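Local coordinates for protein peptidase M3B, oligoendopeptidase F (Enterococcus faecium, PDB 2QR4) that probably hydrolyses internal bonds of short peptides as a zinc-dependent oligoendopeptidase of family M3, at residues 268-271 with 272-276; 443-446 with 447-451; 499-502 with 503-506. All coordinates share one frame; numbering follows the deposited sequence.

Contact 1 (268-271 with 272-276); sequences ELRK and RLLEV
Leu269 and Arg272 touch one turn apart near the end of a helix, where CD1 of Leu269 comes within 4.0 Å of NH2 of Arg272 and the two side chains cross at about a right angle. The arginine chain bends at chi3 (-63°) and folds back along its own helix. One face of the guanidinium therefore lies over Glu268 O. The same oxygen already accepts the nearly straight bond from Arg272 N, 2.9 Å long with 170° at the hydrogen. No salt bridge supplements this, since Glu268 OE1 and Arg272 NH1 stay 5.1 Å apart. Leu273 N is satisfied by Leu269 O and Leu274 N by Arg270 O, in the i to i+4 pattern of an alpha-helix. The last such bond runs from Glu275 N to Lys271 O at 2.9 Å and is more bent, at 143°. Here helix 260-274 ends: Glu275 takes a left-handed backbone conformation with positive phi. Val276 N, at 3.8 Å from Lys271 O, does not make the 6-to-1 bond that a Schellman motif requires. A water bridges the gap instead, donating to Lys271 O and, at 2.6 Å, to Val276 O. Lys271 O thus accepts both a peptide N-H and a water proton. The Arg270 side chain runs alongside Leu274, CG to CD1 4.2 Å, and NH2 donates to the carbonyl oxygen of Thr286. On another side of the helix, Leu269 and Leu273 pack on helix 557-579 through Leu570, Leu573 and Ile577.

Contact 2 (443-446 with 447-451); sequences AEFE and HFMHT
Phe445 O accepts the peptide N-H of Met449 at 2.9 Å with 160° at the hydrogen, and the bonds from His447 N to Ala443 O and from Phe448 N to Glu444 O repeat this i to i+4 geometry. Phe445 is flanked by two residues of the following turn. Its CE1 meets CD2 of Phe448 at 3.9 Å; the ring planes are only 23° apart, yet the rings are slid so far, with centroids 5.8 Å apart, that they barely overlap. The i to i+3 spacing sets the two residues side by side on the helix, and both rings have CG anti to the peptide nitrogen. From another direction Met449, built as selenomethionine, lays CG over one face of the Phe445 ring, and SE reaches CE2 at 3.8 Å. SE stands 50° off the ring normal, oblique to the ring. Glu446 extends alongside His450, pointing the same way, its CG 3.8 Å from NE2. A water lies 2.7 Å from Glu446 OE2, within hydrogen-bonding distance, and the same oxygen accepts the peptide N-H of Tyr500. Further back, Glu444 forms a salt bridge with Lys474 and a hydrogen bond with Tyr475. The Phe445 and Met449 pair is a Met-aromatic contact spaced i to i+4, set in the long helix 418-454 where helices 208-228 and 461-476 pack against it in this largely helical M3 peptidase.

Contact 3 (499-502 with 503-506); sequences NYYV and FQYS
Tyr505 turns back over the residues that lead into its helix, and its side chain can be followed from the backbone outward. CB lies 3.5 Å from Val502 O. With chi1 at -70° CG lies beside the backbone N, which brings CD2 to within 3.3 Å of the same carbonyl oxygen. One atom further on, CE2 meets CG1 of Val502 at 4.2 Å, an apolar contact. At the far end CZ and OH approach Tyr501, with OH 3.5 Å from CE2 and near the plane of the Tyr501 ring, at its edge. Because this CE2 is a carbon, the approach is packing; the hydroxyl has its hydrogen bond elsewhere in the protein. As a pair the two tyrosines make an offset edge-to-face stack: the edge of Tyr501 is directed at the face of Tyr505, the planes stand 83° apart and the centroids are 5.9 Å apart. Beneath the rings the loop passes into helix 503-520. Gln504 N donates to Tyr501 O at 3.2 Å, and Tyr505 N to Val502 O at 3.0 Å, both i to i+3 bonds. Tyr500, in a left-handed conformation, feeds the chain into this turn. Its carbonyl oxygen lies in the plane of the Phe503 ring, 3.4 Å from CE2 at the edge. Phe503 reaches it because CG takes the crowded position between the peptide nitrogen and carbonyl carbon (chi1 81°). Gln504 CG covers part of one face of that ring, while Val248 and Leu252 of helix 246-258 also pack on Phe503.

In the fold
Contacts 2 and 3 are neighbours, with centres 11 Å apart: Tyr500 N lies 2.8 Å from Glu446 OE2, a probable hydrogen bond, and the Tyr500 hydroxyl packs on His450, OH to CB 3.3 Å. Ala443 CB also meets Phe503 CB at 3.6 Å, so the loop, through Tyr500, and the start of helix 503-520 both rest on helix 418-454. Contact 1 is remote, about 19 Å from contact 2 and 18 Å from contact 3 between nearest atoms, at a peripheral helix end. The HEXXH motif of family M3 falls in helix 361-379. As in related peptidases, the tyrosine-rich loop of contact 3 probably borders the substrate cleft.

Contact 1 (268-271 with 272-276)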
loop_
_atom_site.group_PDB
_atom_site.type_symbol
_atom_site.label_atom_id
_atom_site.label_comp_id
_atom_site.label_asym_id
_atom_site.label_seq_id
_atom_site.Cartn_x
_atom_site.Cartn_y
_atom_site.Cartn_z
ATOM N N GLU A 268 -34.836 14.809 -14.543
ATOM C CA GLU A 268 -36.080 14.642 -15.295
ATOM C C GLU A 268 -36.011 15.398 -16.616
ATOM O O GLU A 268 -36.433 14.888 -17.664
ATOM C CB GLU A 268 -37.311 15.109 -14.498
ATOM C CG GLU A 268 -37.506 14.402 -13.148
ATOM C CD GLU A 268 -38.105 12.977 -13.251
ATOM O OE1 GLU A 268 -38.424 12.484 -14.369
ATOM O OE2 GLU A 268 -38.254 12.346 -12.181
ATOM N N LEU A 269 -35.478 16.616 -16.571
ATOM C CA LEU A 269 -35.428 17.445 -17.774
ATOM C C LEU A 269 -34.510 16.803 -18.800
ATOM O O LEU A 269 -34.860 16.679 -19.973
ATOM C CB LEU A 269 -34.968 18.861 -17.449
ATOM C CG LEU A 269 -34.756 19.768 -18.648
ATOM C CD1 LEU A 269 -36.040 19.878 -19.444
ATOM C CD2 LEU A 269 -34.296 21.126 -18.153
ATOM N N ARG A 270 -33.337 16.372 -18.357
ATOM C CA ARG A 270 -32.447 15.655 -19.264
ATOM C C ARG A 270 -33.095 14.382 -19.867
ATOM O O ARG A 270 -32.893 14.071 -21.040
ATOM C CB ARG A 270 -31.121 15.366 -18.572
ATOM C CG ARG A 270 -30.245 14.340 -19.261
ATOM C CD ARG A 270 -28.873 14.263 -18.576
ATOM N NE ARG A 270 -28.054 15.438 -18.880
ATOM C CZ ARG A 270 -27.208 15.505 -19.904
ATOM N NH1 ARG A 270 -26.513 16.603 -20.104
ATOM N NH2 ARG A 270 -27.054 14.467 -20.728
ATOM N N LYS A 271 -33.896 13.667 -19.082
ATOM C CA LYS A 271 -34.581 12.479 -19.595
ATOM C C LYS A 271 -35.540 12.879 -20.703
ATOM O O LYS A 271 -35.556 12.277 -21.774
ATOM C CB LYS A 271 -35.328 11.752 -18.481
ATOM C CG LYS A 271 -36.158 10.566 -18.946
ATOM C CD LYS A 271 -36.450 9.653 -17.753
ATOM C CE LYS A 271 -37.526 8.613 -18.053
ATOM N NZ LYS A 271 -37.720 7.731 -16.869
ATOM N N ARG A 272 -36.326 13.917 -20.447
ATOM C CA ARG A 272 -37.223 14.456 -21.456
ATOM C C ARG A 272 -36.494 14.889 -22.723
ATOM O O ARG A 272 -36.935 14.577 -23.824
ATOM C CB ARG A 272 -38.045 15.622 -20.899
ATOM C CG ARG A 272 -39.277 15.195 -20.098
ATOM C CD ARG A 272 -40.240 16.373 -19.858
ATOM N NE ARG A 272 -39.616 17.425 -19.052
ATOM C CZ ARG A 272 -39.583 17.434 -17.720
ATOM N NH1 ARG A 272 -40.149 16.448 -17.028
ATOM N NH2 ARG A 272 -38.983 18.429 -17.076
ATOM N N LEU A 273 -35.392 15.613 -22.576
ATOM C CA LEU A 273 -34.683 16.118 -23.752
ATOM C C LEU A 273 -34.142 14.987 -24.625
ATOM O O LEU A 273 -34.251 15.048 -25.851
ATOM C CB LEU A 273 -33.568 17.093 -23.364
ATOM C CG LEU A 273 -34.050 18.481 -22.906
ATOM C CD1 LEU A 273 -32.882 19.368 -22.497
ATOM C CD2 LEU A 273 -34.838 19.156 -23.999
ATOM N N LEU A 274 -33.568 13.963 -23.994
ATOM C CA LEU A 274 -33.028 12.806 -24.714
ATOM C C LEU A 274 -34.126 11.903 -25.255
ATOM O O LEU A 274 -33.922 11.213 -26.245
ATOM C CB LEU A 274 -32.082 11.978 -23.827
ATOM C CG LEU A 274 -30.767 12.691 -23.531
ATOM C CD1 LEU A 274 -29.936 11.879 -22.597
ATOM C CD2 LEU A 274 -30.010 12.989 -24.828
ATOM N N GLU A 275 -35.274 11.898 -24.585
ATOM C CA GLU A 275 -36.440 11.143 -25.041
ATOM C C GLU A 275 -36.233 9.645 -24.926
ATOM O O GLU A 275 -36.883 8.875 -25.637
ATOM C CB GLU A 275 -36.786 11.486 -26.492
ATOM C CG GLU A 275 -37.306 12.900 -26.700
ATOM C CD GLU A 275 -37.816 13.129 -28.118
ATOM O OE1 GLU A 275 -36.999 13.089 -29.064
ATOM O OE2 GLU A 275 -39.036 13.341 -28.283
ATOM N N VAL A 276 -35.324 9.237 -24.048
ATOM C CA VAL A 276 -35.061 7.816 -23.813
ATOM C C VAL A 276 -36.061 7.236 -22.816
ATOM O O VAL A 276 -36.584 7.951 -21.961
ATOM C CB VAL A 276 -33.623 7.580 -23.319
ATOM C CG1 VAL A 276 -32.629 7.826 -24.459
ATOM C CG2 VAL A 276 -33.311 8.484 -22.126
HETATM O O HOH W 1 -37.765 10.265 -22.203
#

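Contact 2 (443-446 with 447-451)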
loop_
_atom_site.group_PDB
_atom_site.type_symbol
_atom_site.label_atom_id
_atom_site.label_comp_id
_atom_site.label_asym_id
_atom_site.label_seq_id
_atom_site.Cartn_x
_atom_site.Cartn_y
_atom_site.Cartn_z
ATOM N N ALA A 443 -17.428 14.457 -1.573
ATOM C CA ALA A 443 -16.998 14.938 -0.264
ATOM C C ALA A 443 -17.721 14.208 0.846
ATOM O O ALA A 443 -17.141 13.931 1.904
ATOM C CB ALA A 443 -17.181 16.452 -0.123
ATOM N N GLU A 444 -18.990 13.903 0.597
ATOM C CA GLU A 444 -19.812 13.173 1.553
ATOM C C GLU A 444 -19.312 11.735 1.699
ATOM O O GLU A 444 -19.223 11.220 2.816
ATOM C CB GLU A 444 -21.295 13.205 1.149
ATOM C CG GLU A 444 -22.250 12.650 2.235
ATOM C CD GLU A 444 -23.742 12.869 1.919
ATOM O OE1 GLU A 444 -24.087 13.617 0.979
ATOM O OE2 GLU A 444 -24.584 12.292 2.627
ATOM N N PHE A 445 -18.964 11.099 0.580
ATOM C CA PHE A 445 -18.443 9.740 0.628
ATOM C C PHE A 445 -17.076 9.716 1.293
ATOM O O PHE A 445 -16.783 8.839 2.108
ATOM C CB PHE A 445 -18.377 9.114 -0.761
ATOM C CG PHE A 445 -18.254 7.616 -0.741
ATOM C CD1 PHE A 445 -19.289 6.832 -0.254
ATOM C CD2 PHE A 445 -17.096 6.989 -1.200
ATOM C CE1 PHE A 445 -19.176 5.448 -0.222
ATOM C CE2 PHE A 445 -16.975 5.606 -1.180
ATOM C CZ PHE A 445 -18.015 4.833 -0.689
ATOM N N GLU A 446 -16.233 10.683 0.969
ATOM C CA GLU A 446 -14.915 10.725 1.600
ATOM C C GLU A 446 -15.042 10.757 3.111
ATOM O O GLU A 446 -14.376 10.000 3.815
ATOM C CB GLU A 446 -14.082 11.902 1.109
ATOM C CG GLU A 446 -12.716 11.994 1.765
ATOM C CD GLU A 446 -11.771 12.975 1.053
ATOM O OE1 GLU A 446 -12.257 13.876 0.336
ATOM O OE2 GLU A 446 -10.536 12.844 1.218
ATOM N N HIS A 447 -15.922 11.614 3.616
ATOM C CA HIS A 447 -16.077 11.729 5.054
ATOM C C HIS A 447 -16.662 10.447 5.630
ATOM O O HIS A 447 -16.226 9.979 6.684
ATOM C CB HIS A 447 -16.932 12.937 5.435
ATOM C CG HIS A 447 -16.845 13.291 6.884
ATOM N ND1 HIS A 447 -17.955 13.555 7.657
ATOM C CD2 HIS A 447 -15.776 13.406 7.709
ATOM C CE1 HIS A 447 -17.576 13.833 8.891
ATOM N NE2 HIS A 447 -16.258 13.749 8.949
ATOM N N PHE A 448 -17.648 9.885 4.932
ATOM C CA PHE A 448 -18.280 8.620 5.334
ATOM C C PHE A 448 -17.238 7.505 5.506
ATOM O O PHE A 448 -17.275 6.765 6.480
ATOM C CB PHE A 448 -19.362 8.235 4.319
ATOM C CG PHE A 448 -19.875 6.823 4.455
ATOM C CD1 PHE A 448 -20.925 6.530 5.311
ATOM C CD2 PHE A 448 -19.327 5.794 3.696
ATOM C CE1 PHE A 448 -21.423 5.233 5.417
ATOM C CE2 PHE A 448 -19.808 4.483 3.808
ATOM C CZ PHE A 448 -20.865 4.208 4.664
HETATM N N MSE A 449 -16.287 7.412 4.581
HETATM C CA MSE A 449 -15.233 6.404 4.688
HETATM C C MSE A 449 -14.348 6.594 5.919
HETATM O O MSE A 449 -14.001 5.619 6.576
HETATM C CB MSE A 449 -14.349 6.389 3.434
HETATM C CG MSE A 449 -14.976 5.689 2.248
HETATM SE SE MSE A 449 -13.715 5.554 0.742
HETATM C CE MSE A 449 -13.474 7.469 0.344
ATOM N N HIS A 450 -13.955 7.835 6.215
ATOM C CA HIS A 450 -13.117 8.085 7.385
ATOM C C HIS A 450 -13.847 7.788 8.698
ATOM O O HIS A 450 -13.299 7.126 9.582
ATOM C CB HIS A 450 -12.591 9.516 7.416
ATOM C CG HIS A 450 -11.609 9.831 6.334
ATOM N ND1 HIS A 450 -10.248 9.808 6.540
ATOM C CD2 HIS A 450 -11.788 10.206 5.046
ATOM C CE1 HIS A 450 -9.628 10.133 5.421
ATOM N NE2 HIS A 450 -10.541 10.382 4.500
ATOM N N THR A 451 -15.070 8.294 8.831
ATOM C CA THR A 451 -15.836 8.094 10.068
ATOM C C THR A 451 -16.169 6.626 10.311
ATOM O O THR A 451 -16.116 6.165 11.442
ATOM C CB THR A 451 -17.119 8.933 10.091
ATOM O OG1 THR A 451 -17.851 8.699 8.877
ATOM C CG2 THR A 451 -16.750 10.416 10.194
HETATM O O HOH W 2 -8.928 10.732 1.501
#

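Contact 3 (499-502 with 503-506)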
loop_
_atom_site.group_PDB
_atom_site.type_symbol
_atom_site.label_atom_id
_atom_site.label_comp_id
_atom_site.label_asym_id
_atom_site.label_seq_id
_atom_site.Cartn_x
_atom_site.Cartn_y
_atom_site.Cartn_z
ATOM N N ASN A 499 -6.614 14.389 0.621
ATOM C CA ASN A 499 -6.924 14.462 2.044
ATOM C C ASN A 499 -8.007 15.516 2.301
ATOM O O ASN A 499 -7.722 16.637 2.719
ATOM C CB ASN A 499 -5.640 14.786 2.833
ATOM C CG ASN A 499 -5.789 14.556 4.329
ATOM O OD1 ASN A 499 -6.769 13.966 4.787
ATOM N ND2 ASN A 499 -4.813 15.027 5.098
ATOM N N TYR A 500 -9.248 15.162 2.036
ATOM C CA TYR A 500 -10.325 16.122 2.173
ATOM C C TYR A 500 -10.098 17.337 1.278
ATOM O O TYR A 500 -10.086 18.480 1.727
ATOM C CB TYR A 500 -10.456 16.538 3.627
ATOM C CG TYR A 500 -11.175 15.516 4.462
ATOM C CD1 TYR A 500 -12.562 15.428 4.441
ATOM C CD2 TYR A 500 -10.478 14.643 5.276
ATOM C CE1 TYR A 500 -13.224 14.500 5.205
ATOM C CE2 TYR A 500 -11.139 13.713 6.052
ATOM C CZ TYR A 500 -12.513 13.648 6.013
ATOM O OH TYR A 500 -13.185 12.731 6.794
ATOM N N TYR A 501 -9.948 17.064 -0.005
ATOM C CA TYR A 501 -9.652 18.082 -0.985
ATOM C C TYR A 501 -10.884 18.490 -1.793
ATOM O O TYR A 501 -11.125 19.687 -1.980
ATOM C CB TYR A 501 -8.577 17.549 -1.909
ATOM C CG TYR A 501 -8.077 18.479 -2.971
ATOM C CD1 TYR A 501 -7.036 19.347 -2.711
ATOM C CD2 TYR A 501 -8.594 18.432 -4.258
ATOM C CE1 TYR A 501 -6.535 20.176 -3.689
ATOM C CE2 TYR A 501 -8.107 19.251 -5.251
ATOM C CZ TYR A 501 -7.070 20.126 -4.960
ATOM O OH TYR A 501 -6.560 20.959 -5.933
ATOM N N VAL A 502 -11.671 17.512 -2.248
ATOM C CA VAL A 502 -12.759 17.797 -3.209
ATOM C C VAL A 502 -13.850 18.782 -2.783
ATOM O O VAL A 502 -14.408 19.455 -3.639
ATOM C CB VAL A 502 -13.480 16.521 -3.706
ATOM C CG1 VAL A 502 -12.607 15.755 -4.646
ATOM C CG2 VAL A 502 -13.931 15.674 -2.535
ATOM N N PHE A 503 -14.173 18.864 -1.492
ATOM C CA PHE A 503 -15.271 19.741 -1.074
ATOM C C PHE A 503 -14.989 21.175 -1.451
ATOM O O PHE A 503 -15.908 21.981 -1.588
ATOM C CB PHE A 503 -15.550 19.655 0.426
ATOM C CG PHE A 503 -14.625 20.480 1.283
ATOM C CD1 PHE A 503 -15.074 21.656 1.879
ATOM C CD2 PHE A 503 -13.316 20.055 1.539
ATOM C CE1 PHE A 503 -14.218 22.418 2.699
ATOM C CE2 PHE A 503 -12.456 20.798 2.351
ATOM C CZ PHE A 503 -12.897 21.986 2.929
ATOM N N GLN A 504 -13.716 21.499 -1.622
ATOM C CA GLN A 504 -13.364 22.875 -1.937
ATOM C C GLN A 504 -13.855 23.318 -3.310
ATOM O O GLN A 504 -14.040 24.512 -3.542
ATOM C CB GLN A 504 -11.865 23.109 -1.760
ATOM C CG GLN A 504 -11.502 23.222 -0.287
ATOM C CD GLN A 504 -10.017 23.156 -0.019
ATOM O OE1 GLN A 504 -9.386 22.107 -0.182
ATOM N NE2 GLN A 504 -9.452 24.277 0.418
ATOM N N TYR A 505 -14.085 22.367 -4.212
ATOM C CA TYR A 505 -14.644 22.726 -5.508
ATOM C C TYR A 505 -16.030 23.339 -5.321
ATOM O O TYR A 505 -16.364 24.309 -5.963
ATOM C CB TYR A 505 -14.749 21.517 -6.439
ATOM C CG TYR A 505 -13.432 20.968 -6.932
ATOM C CD1 TYR A 505 -12.563 21.735 -7.688
ATOM C CD2 TYR A 505 -13.080 19.660 -6.669
ATOM C CE1 TYR A 505 -11.357 21.206 -8.146
ATOM C CE2 TYR A 505 -11.899 19.132 -7.122
ATOM C CZ TYR A 505 -11.044 19.888 -7.850
ATOM O OH TYR A 505 -9.870 19.297 -8.254
ATOM N N SER A 506 -16.820 22.759 -4.427
ATOM C CA SER A 506 -18.210 23.163 -4.242
ATOM C C SER A 506 -18.376 24.433 -3.413
ATOM O O SER A 506 -19.294 25.220 -3.654
ATOM C CB SER A 506 -18.994 22.025 -3.595
ATOM O OG SER A 506 -18.710 20.812 -4.253
#